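Local atomic coordinates of putative exported protein (Bacteroides fragilis NCTC 9343, PDB entry 3IEE), a protein that is of unknown function but forms an alpha-helical chain that is probably exported and perhaps carried on a membrane as a lipoprotein. Residues P68-K73 with Q102-F107; K94-G99 with S141-N146; M173-M178 with Q231-Q236. All blocks are in the same frame, centred on the assembly; numbering follows the deposited sequence. Where two conformers were deposited one is given.

Contact 1: residues P68-K73 with Q102-F107; sequences PAVVSK and QARTEF
R104 reaches from its helix to A69 and V70, a worked example of how a long side chain can fasten an irregular loop. Its CG stands anti to the backbone N (chi1 -177°) and the chain runs on fully extended to NE, which carries the guanidinium to the loop, whose A69 CA is 8.9 Å from R104 CA. R104 NH2 donates to V70 O at 2.8 Å, on a lone pair in the carbonyl plane. The bond is bent, with an N-H...O angle of 144°, and the oxygen is tilted out of the guanidinium plane. NH1 takes a second route to the same oxygen: water 1, lying in plane at the guanidinium edge, accepts from R104 NH1 at 2.9 Å and donates to V70 O at 3.1 Å. The methyl of A69 closes in obliquely, with A69 CB 3.6 Å from R104 NH2. NE turns to M40 O of helix 17-40 in a weak bond. Further along, F107 packs the same helix on helix 43-56. Because the arginine grips a main-chain carbonyl, directly and through water, the chemistry implies that the loop is held by its backbone in this partly solvent-exposed part of the DUF6845 region.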
loop_
_atom_site.group_PDB
_atom_site.type_symbol
_atom_site.label_atom_id
_atom_site.label_comp_id
_atom_site.label_asym_id
_atom_site.label_seq_id
_atom_site.Cartn_x
_atom_site.Cartn_y
_atom_site.Cartn_z
ATOM N N PRO A 68 10.917 -8.099 14.221
ATOM C CA PRO A 68 12.140 -7.307 14.002
ATOM C C PRO A 68 12.055 -6.511 12.679
ATOM O O PRO A 68 11.303 -6.875 11.770
ATOM C CB PRO A 68 13.208 -8.387 13.893
ATOM C CG PRO A 68 12.473 -9.554 13.301
ATOM C CD PRO A 68 11.118 -9.536 13.931
ATOM N N ALA A 69 12.782 -5.408 12.584
ATOM C CA ALA A 69 12.760 -4.622 11.343
ATOM C C ALA A 69 13.689 -5.332 10.374
ATOM O O ALA A 69 14.891 -5.495 10.683
ATOM C CB ALA A 69 13.255 -3.196 11.582
ATOM N N VAL A 70 13.150 -5.751 9.236
ATOM C CA VAL A 70 13.985 -6.358 8.180
ATOM C C VAL A 70 14.924 -5.329 7.520
ATOM O O VAL A 70 14.610 -4.144 7.418
ATOM C CB VAL A 70 13.133 -7.087 7.080
ATOM C CG1 VAL A 70 12.303 -8.234 7.734
ATOM C CG2 VAL A 70 12.260 -6.099 6.260
ATOM N N VAL A 71 16.073 -5.811 7.085
ATOM C CA VAL A 71 17.047 -4.984 6.378
ATOM C C VAL A 71 16.438 -4.580 5.044
ATOM O O VAL A 71 15.785 -5.389 4.362
ATOM C CB VAL A 71 18.400 -5.741 6.107
ATOM C CG1 VAL A 71 18.172 -6.998 5.250
ATOM C CG2 VAL A 71 19.408 -4.830 5.428
ATOM N N SER A 72 16.658 -3.322 4.692
ATOM C CA SER A 72 16.201 -2.765 3.433
ATOM C C SER A 72 16.827 -3.520 2.253
ATOM O O SER A 72 18.057 -3.711 2.221
ATOM C CB SER A 72 16.598 -1.288 3.385
ATOM O OG SER A 72 16.298 -0.708 2.130
ATOM N N LYS A 73 15.997 -3.924 1.284
ATOM C CA LYS A 73 16.451 -4.562 0.040
ATOM C C LYS A 73 16.182 -3.608 -1.116
ATOM O O LYS A 73 15.242 -2.795 -1.038
ATOM C CB LYS A 73 15.685 -5.870 -0.215
ATOM C CG LYS A 73 15.871 -6.959 0.882
ATOM C CD LYS A 73 14.777 -8.047 0.733
ATOM C CE LYS A 73 14.584 -8.851 2.042
ATOM N NZ LYS A 73 14.249 -10.283 1.773
ATOM N N GLN A 102 14.201 7.306 6.530
ATOM C CA GLN A 102 14.571 8.101 7.731
ATOM C C GLN A 102 13.530 7.916 8.841
ATOM O O GLN A 102 13.898 7.667 9.991
ATOM C CB GLN A 102 14.748 9.592 7.398
ATOM C CG GLN A 102 16.095 9.919 6.697
ATOM C CD GLN A 102 16.343 11.419 6.400
ATOM O OE1 GLN A 102 15.681 12.295 6.957
ATOM N NE2 GLN A 102 17.301 11.694 5.506
ATOM N N ALA A 103 12.241 8.009 8.488
ATOM C CA ALA A 103 11.171 7.824 9.470
ATOM C C ALA A 103 11.194 6.431 10.068
ATOM O O ALA A 103 10.989 6.269 11.281
ATOM C CB ALA A 103 9.794 8.173 8.899
ATOM N N ARG A 104 11.507 5.433 9.241
ATOM C CA ARG A 104 11.540 4.051 9.675
ATOM C C ARG A 104 12.718 3.801 10.632
ATOM O O ARG A 104 12.539 3.150 11.660
ATOM C CB ARG A 104 11.609 3.155 8.443
ATOM C CG ARG A 104 11.570 1.690 8.724
ATOM C CD ARG A 104 11.453 0.909 7.418
ATOM N NE ARG A 104 11.440 -0.535 7.679
ATOM C CZ ARG A 104 12.526 -1.253 7.885
ATOM N NH1 ARG A 104 13.711 -0.682 7.817
ATOM N NH2 ARG A 104 12.423 -2.545 8.119
ATOM N N THR A 105 13.894 4.335 10.280
ATOM C CA THR A 105 15.084 4.315 11.144
ATOM C C THR A 105 14.780 4.852 12.521
ATOM O O THR A 105 15.048 4.185 13.538
ATOM C CB THR A 105 16.236 5.118 10.517
ATOM O OG1 THR A 105 16.551 4.529 9.255
ATOM C CG2 THR A 105 17.470 5.083 11.462
ATOM N N GLU A 106 14.142 6.015 12.543
ATOM C CA GLU A 106 13.779 6.707 13.778
ATOM C C GLU A 106 12.774 5.879 14.586
ATOM O O GLU A 106 12.898 5.714 15.798
ATOM C CB GLU A 106 13.135 8.044 13.442
ATOM C CG GLU A 106 14.089 9.100 12.933
ATOM C CD GLU A 106 13.547 10.488 13.217
ATOM O OE1 GLU A 106 13.623 10.910 14.408
ATOM O OE2 GLU A 106 13.044 11.121 12.261
ATOM N N PHE A 107 11.766 5.370 13.896
ATOM C CA PHE A 107 10.707 4.606 14.537
ATOM C C PHE A 107 11.313 3.449 15.311
ATOM O O PHE A 107 10.969 3.197 16.478
ATOM C CB PHE A 107 9.759 4.046 13.471
ATOM C CG PHE A 107 8.614 3.220 14.028
ATOM C CD1 PHE A 107 7.434 3.830 14.421
ATOM C CD2 PHE A 107 8.688 1.823 14.069
ATOM C CE1 PHE A 107 6.371 3.084 14.877
ATOM C CE2 PHE A 107 7.610 1.071 14.552
ATOM C CZ PHE A 107 6.450 1.714 14.952
HETATM O O HOH W 1 16.279 -1.809 8.653
#

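Contact 2: residues K94-G99 with S141-N146. With EDO (1,2-ethanediol), chain E; EDO (1,2-ethanediol), chain G.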
loop_
_atom_site.group_PDB
_atom_site.type_symbol
_atom_site.label_atom_id
_atom_site.label_comp_id
_atom_site.label_asym_id
_atom_site.label_seq_id
_atom_site.Cartn_x
_atom_site.Cartn_y
_atom_site.Cartn_z
ATOM N N LYS A 94 12.848 10.085 -5.055
ATOM C CA LYS A 94 13.976 10.067 -4.167
ATOM C C LYS A 94 13.648 10.695 -2.790
ATOM O O LYS A 94 14.003 10.134 -1.765
ATOM C CB LYS A 94 15.207 10.760 -4.794
ATOM C CG LYS A 94 15.773 9.954 -5.952
ATOM C CD LYS A 94 17.082 10.569 -6.517
ATOM C CE LYS A 94 16.795 11.854 -7.280
ATOM N NZ LYS A 94 18.070 12.552 -7.775
ATOM N N GLN A 95 12.940 11.827 -2.803
ATOM C CA GLN A 95 12.576 12.539 -1.575
ATOM C C GLN A 95 11.668 11.704 -0.680
ATOM O O GLN A 95 11.873 11.626 0.525
ATOM C CB GLN A 95 11.862 13.789 -2.015
ATOM C CG GLN A 95 11.501 14.820 -1.028
ATOM C CD GLN A 95 10.824 15.959 -1.794
ATOM O OE1 GLN A 95 11.484 16.681 -2.563
ATOM N NE2 GLN A 95 9.493 16.055 -1.670
ATOM N N ASN A 96 10.649 11.077 -1.289
ATOM C CA ASN A 96 9.709 10.260 -0.530
ATOM C C ASN A 96 10.409 8.993 0.011
ATOM O O ASN A 96 10.205 8.613 1.180
ATOM C CB ASN A 96 8.465 9.936 -1.380
ATOM C CG ASN A 96 7.413 11.052 -1.368
ATOM O OD1 ASN A 96 6.654 11.234 -0.395
ATOM N ND2 ASN A 96 7.381 11.817 -2.428
ATOM N N TYR A 97 11.207 8.319 -0.801
ATOM C CA TYR A 97 11.953 7.142 -0.304
ATOM C C TYR A 97 12.914 7.531 0.809
ATOM O O TYR A 97 13.027 6.829 1.829
ATOM C CB TYR A 97 12.676 6.455 -1.448
ATOM C CG TYR A 97 11.846 5.408 -2.133
ATOM C CD1 TYR A 97 11.438 4.260 -1.444
ATOM C CD2 TYR A 97 11.401 5.586 -3.454
ATOM C CE1 TYR A 97 10.672 3.282 -2.023
ATOM C CE2 TYR A 97 10.637 4.604 -4.056
ATOM C CZ TYR A 97 10.259 3.450 -3.345
ATOM O OH TYR A 97 9.512 2.475 -3.961
ATOM N N THR A 98 13.613 8.635 0.610
ATOM C CA THR A 98 14.597 9.096 1.611
ATOM C C THR A 98 13.879 9.368 2.942
ATOM O O THR A 98 14.338 8.908 4.011
ATOM C CB THR A 98 15.403 10.304 1.112
ATOM O OG1 THR A 98 16.162 9.904 -0.036
ATOM C CG2 THR A 98 16.372 10.813 2.215
ATOM N N GLY A 99 12.755 10.073 2.860
ATOM C CA GLY A 99 11.918 10.364 4.021
ATOM C C GLY A 99 11.369 9.137 4.695
ATOM O O GLY A 99 11.316 9.048 5.938
ATOM N N SER A 141 3.521 5.578 6.313
ATOM C CA SER A 141 2.442 5.125 5.459
ATOM C C SER A 141 2.117 6.168 4.396
ATOM O O SER A 141 1.822 5.848 3.262
ATOM C CB SER A 141 1.214 4.836 6.298
ATOM O OG SER A 141 1.415 3.593 6.945
ATOM N N GLU A 142 2.279 7.416 4.772
ATOM C CA GLU A 142 2.031 8.519 3.833
ATOM C C GLU A 142 3.085 8.567 2.720
ATOM O O GLU A 142 2.756 8.728 1.519
ATOM C CB GLU A 142 1.965 9.854 4.578
ATOM C CG GLU A 142 0.619 10.092 5.223
ATOM C CD GLU A 142 0.518 11.413 5.993
ATOM O OE1 GLU A 142 1.566 12.071 6.207
ATOM O OE2 GLU A 142 -0.624 11.771 6.410
ATOM N N TYR A 143 4.347 8.433 3.098
ATOM C CA TYR A 143 5.406 8.376 2.082
ATOM C C TYR A 143 5.186 7.221 1.090
ATOM O O TYR A 143 5.327 7.380 -0.147
ATOM C CB TYR A 143 6.759 8.187 2.731
ATOM C CG TYR A 143 7.361 9.371 3.457
ATOM C CD1 TYR A 143 7.613 10.564 2.774
ATOM C CD2 TYR A 143 7.756 9.253 4.787
ATOM C CE1 TYR A 143 8.228 11.619 3.408
ATOM C CE2 TYR A 143 8.337 10.311 5.430
ATOM C CZ TYR A 143 8.573 11.478 4.738
ATOM O OH TYR A 143 9.143 12.539 5.386
ATOM N N LYS A 144 4.776 6.060 1.620
ATOM C CA LYS A 144 4.518 4.878 0.803
ATOM C C LYS A 144 3.376 5.167 -0.210
ATOM O O LYS A 144 3.490 4.927 -1.419
ATOM C CB LYS A 144 4.146 3.733 1.716
ATOM C CG LYS A 144 3.623 2.483 1.024
ATOM C CD LYS A 144 3.585 1.297 1.958
ATOM C CE LYS A 144 2.896 0.036 1.381
ATOM N NZ LYS A 144 2.906 -1.123 2.342
ATOM N N GLN A 145 2.255 5.676 0.288
ATOM C CA GLN A 145 1.167 5.970 -0.606
ATOM C C GLN A 145 1.560 7.069 -1.619
ATOM O O GLN A 145 1.150 7.006 -2.808
ATOM C CB GLN A 145 -0.127 6.365 0.131
ATOM C CG GLN A 145 -1.330 6.536 -0.825
ATOM C CD GLN A 145 -1.643 5.273 -1.633
ATOM O OE1 GLN A 145 -1.813 4.187 -1.079
ATOM N NE2 GLN A 145 -1.683 5.413 -2.960
ATOM N N ASN A 146 2.318 8.084 -1.149
ATOM C CA ASN A 146 2.817 9.143 -2.036
ATOM C C ASN A 146 3.563 8.565 -3.254
ATOM O O ASN A 146 3.407 9.033 -4.378
ATOM C CB ASN A 146 3.782 10.081 -1.321
ATOM C CG ASN A 146 3.107 11.060 -0.382
ATOM O OD1 ASN A 146 1.873 11.170 -0.319
ATOM N ND2 ASN A 146 3.945 11.808 0.361
HETATM C C1 EDO E . 3.190 13.006 3.288
HETATM O O1 EDO E . 3.044 14.054 2.319
HETATM C C2 EDO E . 4.571 12.998 3.945
HETATM O O2 EDO E . 4.504 12.359 5.232
HETATM C C1 EDO G . 17.312 12.134 -10.653
HETATM O O1 EDO G . 18.476 11.527 -10.116
HETATM C C2 EDO G . 17.551 13.516 -11.217
HETATM O O2 EDO G . 16.358 14.311 -11.040
HETATM O O HOH W 2 11.103 11.307 7.381
#
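Y143 meets N96 and G99 along nearly its whole length, which makes it a good case of an aromatic ring lying against a helix glycine. With CG anti to the carbonyl carbon (chi1 -73°), the ring is laid along helix 87-119. Its CB and CG lie near the main chain of N96, with Y143 CB 3.8 Å from N96 O. At the ring edge, Y143 CD1 has N96 OD1 in plane at 3.4 Å. The glycine lies over one face in a CH-pi contact, G99 CA standing 3.9 Å from the centroid of the Y143 ring; over the CE2 side of that face, Y143 CE2 is 3.3 Å from G99 O. A 1,2-ethanediol, probably from the crystallisation liquor, covers the opposite face, its C2 nearest Y143 CE1. This close fit belongs to an antiparallel helical hairpin, in which helices 87-119 and 123-162 follow one another through a short turn and the local axes cross at -154°, 9.0 Å apart. At the tip, Y143 OH shares water 2 with G99 O. Beside the ring, N146 ND2 donates to N96 OD1 at 2.9 Å, nearly straight at 162°, with the amide planes nearly perpendicular. N146 ND2 also donates to the diol O1, while N96 ND2 bonds to N92 O.

Contact 3: residues M173-M178 with Q231-Q236. With EDO (1,2-ethanediol), chain B.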
loop_
_atom_site.group_PDB
_atom_site.type_symbol
_atom_site.label_atom_id
_atom_site.label_comp_id
_atom_site.label_asym_id
_atom_site.label_seq_id
_atom_site.Cartn_x
_atom_site.Cartn_y
_atom_site.Cartn_z
HETATM N N MSE A 173 -5.862 -3.471 -18.140
HETATM C CA MSE A 173 -5.585 -2.235 -17.444
HETATM C C MSE A 173 -6.543 -1.968 -16.280
HETATM O O MSE A 173 -6.093 -1.560 -15.172
HETATM C CB MSE A 173 -5.497 -1.076 -18.446
HETATM C CG MSE A 173 -4.251 -1.206 -19.357
HETATM SE SE MSE A 173 -4.125 0.285 -20.608
HETATM C CE MSE A 173 -3.721 1.683 -19.321
ATOM N N SER A 174 -7.837 -2.291 -16.477
ATOM C CA SER A 174 -8.820 -2.163 -15.424
ATOM C C SER A 174 -8.486 -3.068 -14.241
ATOM O O SER A 174 -8.618 -2.634 -13.103
ATOM C CB SER A 174 -10.247 -2.511 -15.886
ATOM O OG SER A 174 -10.361 -3.881 -16.197
ATOM N N VAL A 175 -8.099 -4.312 -14.489
ATOM C CA VAL A 175 -7.722 -5.201 -13.398
ATOM C C VAL A 175 -6.517 -4.657 -12.627
ATOM O O VAL A 175 -6.491 -4.659 -11.377
ATOM C CB VAL A 175 -7.391 -6.645 -13.910
ATOM C CG1 VAL A 175 -6.839 -7.525 -12.751
ATOM C CG2 VAL A 175 -8.629 -7.304 -14.598
ATOM N N ARG A 176 -5.494 -4.192 -13.357
ATOM C CA ARG A 176 -4.306 -3.678 -12.697
ATOM C C ARG A 176 -4.631 -2.428 -11.889
ATOM O O ARG A 176 -4.202 -2.301 -10.785
ATOM C CB ARG A 176 -3.188 -3.417 -13.713
ATOM C CG ARG A 176 -2.759 -4.660 -14.482
ATOM C CD ARG A 176 -1.805 -4.342 -15.646
ATOM N NE ARG A 176 -0.490 -3.800 -15.186
ATOM C CZ ARG A 176 0.602 -4.522 -14.903
ATOM N NH1 ARG A 176 0.593 -5.826 -14.974
ATOM N NH2 ARG A 176 1.739 -3.928 -14.540
ATOM N N LYS A 177 -5.488 -1.573 -12.419
ATOM C CA LYS A 177 -5.842 -0.318 -11.755
ATOM C C LYS A 177 -6.636 -0.608 -10.489
ATOM O O LYS A 177 -6.326 -0.122 -9.389
ATOM C CB LYS A 177 -6.638 0.592 -12.676
ATOM C CG LYS A 177 -6.980 1.920 -12.039
ATOM C CD LYS A 177 -5.758 2.741 -11.763
ATOM C CE LYS A 177 -6.115 4.189 -11.368
ATOM N NZ LYS A 177 -6.425 4.979 -12.600
HETATM N N MSE A 178 -7.682 -1.420 -10.615
HETATM C CA MSE A 178 -8.511 -1.727 -9.452
HETATM C C MSE A 178 -7.794 -2.535 -8.380
HETATM O O MSE A 178 -8.027 -2.365 -7.177
HETATM C CB MSE A 178 -9.748 -2.437 -9.917
HETATM C CG MSE A 178 -10.641 -1.451 -10.657
HETATM SE SE MSE A 178 -12.452 -2.178 -11.027
HETATM C CE MSE A 178 -12.036 -2.998 -12.605
ATOM N N GLN A 231 -15.176 -10.983 -15.685
ATOM C CA GLN A 231 -16.457 -10.690 -15.025
ATOM C C GLN A 231 -16.515 -11.259 -13.583
ATOM O O GLN A 231 -17.095 -10.639 -12.715
ATOM C CB GLN A 231 -17.631 -11.117 -15.891
ATOM C CG GLN A 231 -17.666 -10.411 -17.229
ATOM C CD GLN A 231 -18.994 -10.581 -17.920
ATOM O OE1 GLN A 231 -19.723 -11.572 -17.657
ATOM N NE2 GLN A 231 -19.326 -9.633 -18.808
ATOM N N ALA A 232 -15.858 -12.402 -13.311
ATOM C CA ALA A 232 -15.709 -12.897 -11.930
ATOM C C ALA A 232 -14.925 -11.901 -11.063
ATOM O O ALA A 232 -15.328 -11.606 -9.925
ATOM C CB ALA A 232 -15.004 -14.279 -11.923
ATOM N N PHE A 233 -13.869 -11.327 -11.635
ATOM C CA PHE A 233 -13.078 -10.296 -10.943
ATOM C C PHE A 233 -13.974 -9.105 -10.611
ATOM O O PHE A 233 -14.006 -8.648 -9.457
ATOM C CB PHE A 233 -11.888 -9.849 -11.793
ATOM C CG PHE A 233 -11.139 -8.670 -11.233
ATOM C CD1 PHE A 233 -10.269 -8.837 -10.154
ATOM C CD2 PHE A 233 -11.282 -7.396 -11.790
ATOM C CE1 PHE A 233 -9.585 -7.761 -9.621
ATOM C CE2 PHE A 233 -10.601 -6.361 -11.276
ATOM C CZ PHE A 233 -9.739 -6.538 -10.202
ATOM N N LEU A 234 -14.740 -8.621 -11.598
ATOM C CA LEU A 234 -15.619 -7.466 -11.368
ATOM C C LEU A 234 -16.633 -7.725 -10.239
ATOM O O LEU A 234 -16.932 -6.844 -9.439
ATOM C CB LEU A 234 -16.368 -7.096 -12.642
ATOM C CG LEU A 234 -15.578 -6.562 -13.822
ATOM C CD1 LEU A 234 -16.483 -6.002 -14.921
ATOM C CD2 LEU A 234 -14.579 -5.531 -13.344
ATOM N N SER A 235 -17.194 -8.926 -10.243
ATOM C CA SER A 235 -18.140 -9.327 -9.195
ATOM C C SER A 235 -17.479 -9.300 -7.822
ATOM O O SER A 235 -18.070 -8.815 -6.832
ATOM C CB SER A 235 -18.734 -10.706 -9.526
ATOM O OG SER A 235 -19.703 -11.092 -8.557
ATOM N N GLN A 236 -16.234 -9.729 -7.766
ATOM C CA GLN A 236 -15.480 -9.733 -6.514
ATOM C C GLN A 236 -15.089 -8.333 -6.037
ATOM O O GLN A 236 -15.043 -8.052 -4.823
ATOM C CB GLN A 236 -14.264 -10.620 -6.674
ATOM C CG GLN A 236 -14.740 -12.028 -6.790
ATOM C CD GLN A 236 -13.623 -12.995 -6.966
ATOM O OE1 GLN A 236 -12.701 -13.007 -6.154
ATOM N NE2 GLN A 236 -13.688 -13.825 -8.006
HETATM C C1 EDO B . 0.234 -1.499 -11.974
HETATM O O1 EDO B . 0.280 -2.912 -12.112
HETATM C C2 EDO B . 1.413 -0.832 -12.685
HETATM O O2 EDO B . 1.530 -1.108 -14.092
#
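S174 OG, next to the touching pair V175 and F233, is hydrogen-bonded to both Q171 O and Y230 OH, so a polar link flanks an otherwise apolar contact. F233 carries most of it. With its CG anti to the backbone N (chi1 172°), the ring extends toward helix 169-189 and receives V175 on one face: V175 CG1 lies 4.1 Å from the centroid of the F233 ring, close to the ring normal, a CH-pi contact. The other methyl lies over the same face nearer its rim, V175 CG2 being 3.9 Å from F233 CD2. M178, a selenomethionine, bends at its last torsion (chi3 -87°), which turns its methyl to the ring edge, where M178 CE is 3.9 Å from F233 CE2. The same methyl bridges two consecutive residues, with M178 CE 3.7 Å from L234 CD2. The local axes run roughly parallel, 27° apart, at 11.2 Å, a spacing at which the F233 ring reaches right to the main chain of V175, with V175 CA 3.8 Å from F233 CE2. M178 and L234 both rest on A214, and F233 touches S268: the contact lies between helices 169-189 and 224-247, flanked by helices 197-215 and 255-268, with R176 turned to E159 of helix 123-162.

Contacts 1 and 2 share helix 87-119, their segments adjoining in sequence, and their centres lie 13 Å apart. From that one helix, contact 1 ties down the loop after helix 43-56 while contact 2 joins the next helix of the hairpin; along the chain the two pairs interlock. Contact 3 belongs to the DUF3829-like C-terminal region and lies on the opposite side of the chain's centre, its own centre 34 Å from that of contact 1 and 27 Å from that of contact 2. Helix 169-189 is the next helix after 123-162, yet the nearest atoms of contacts 2 and 3 remain about 10 Å apart. No active site is known, and the 1,2-ethanediols, probably from the crystallisation liquor, give no evidence for one.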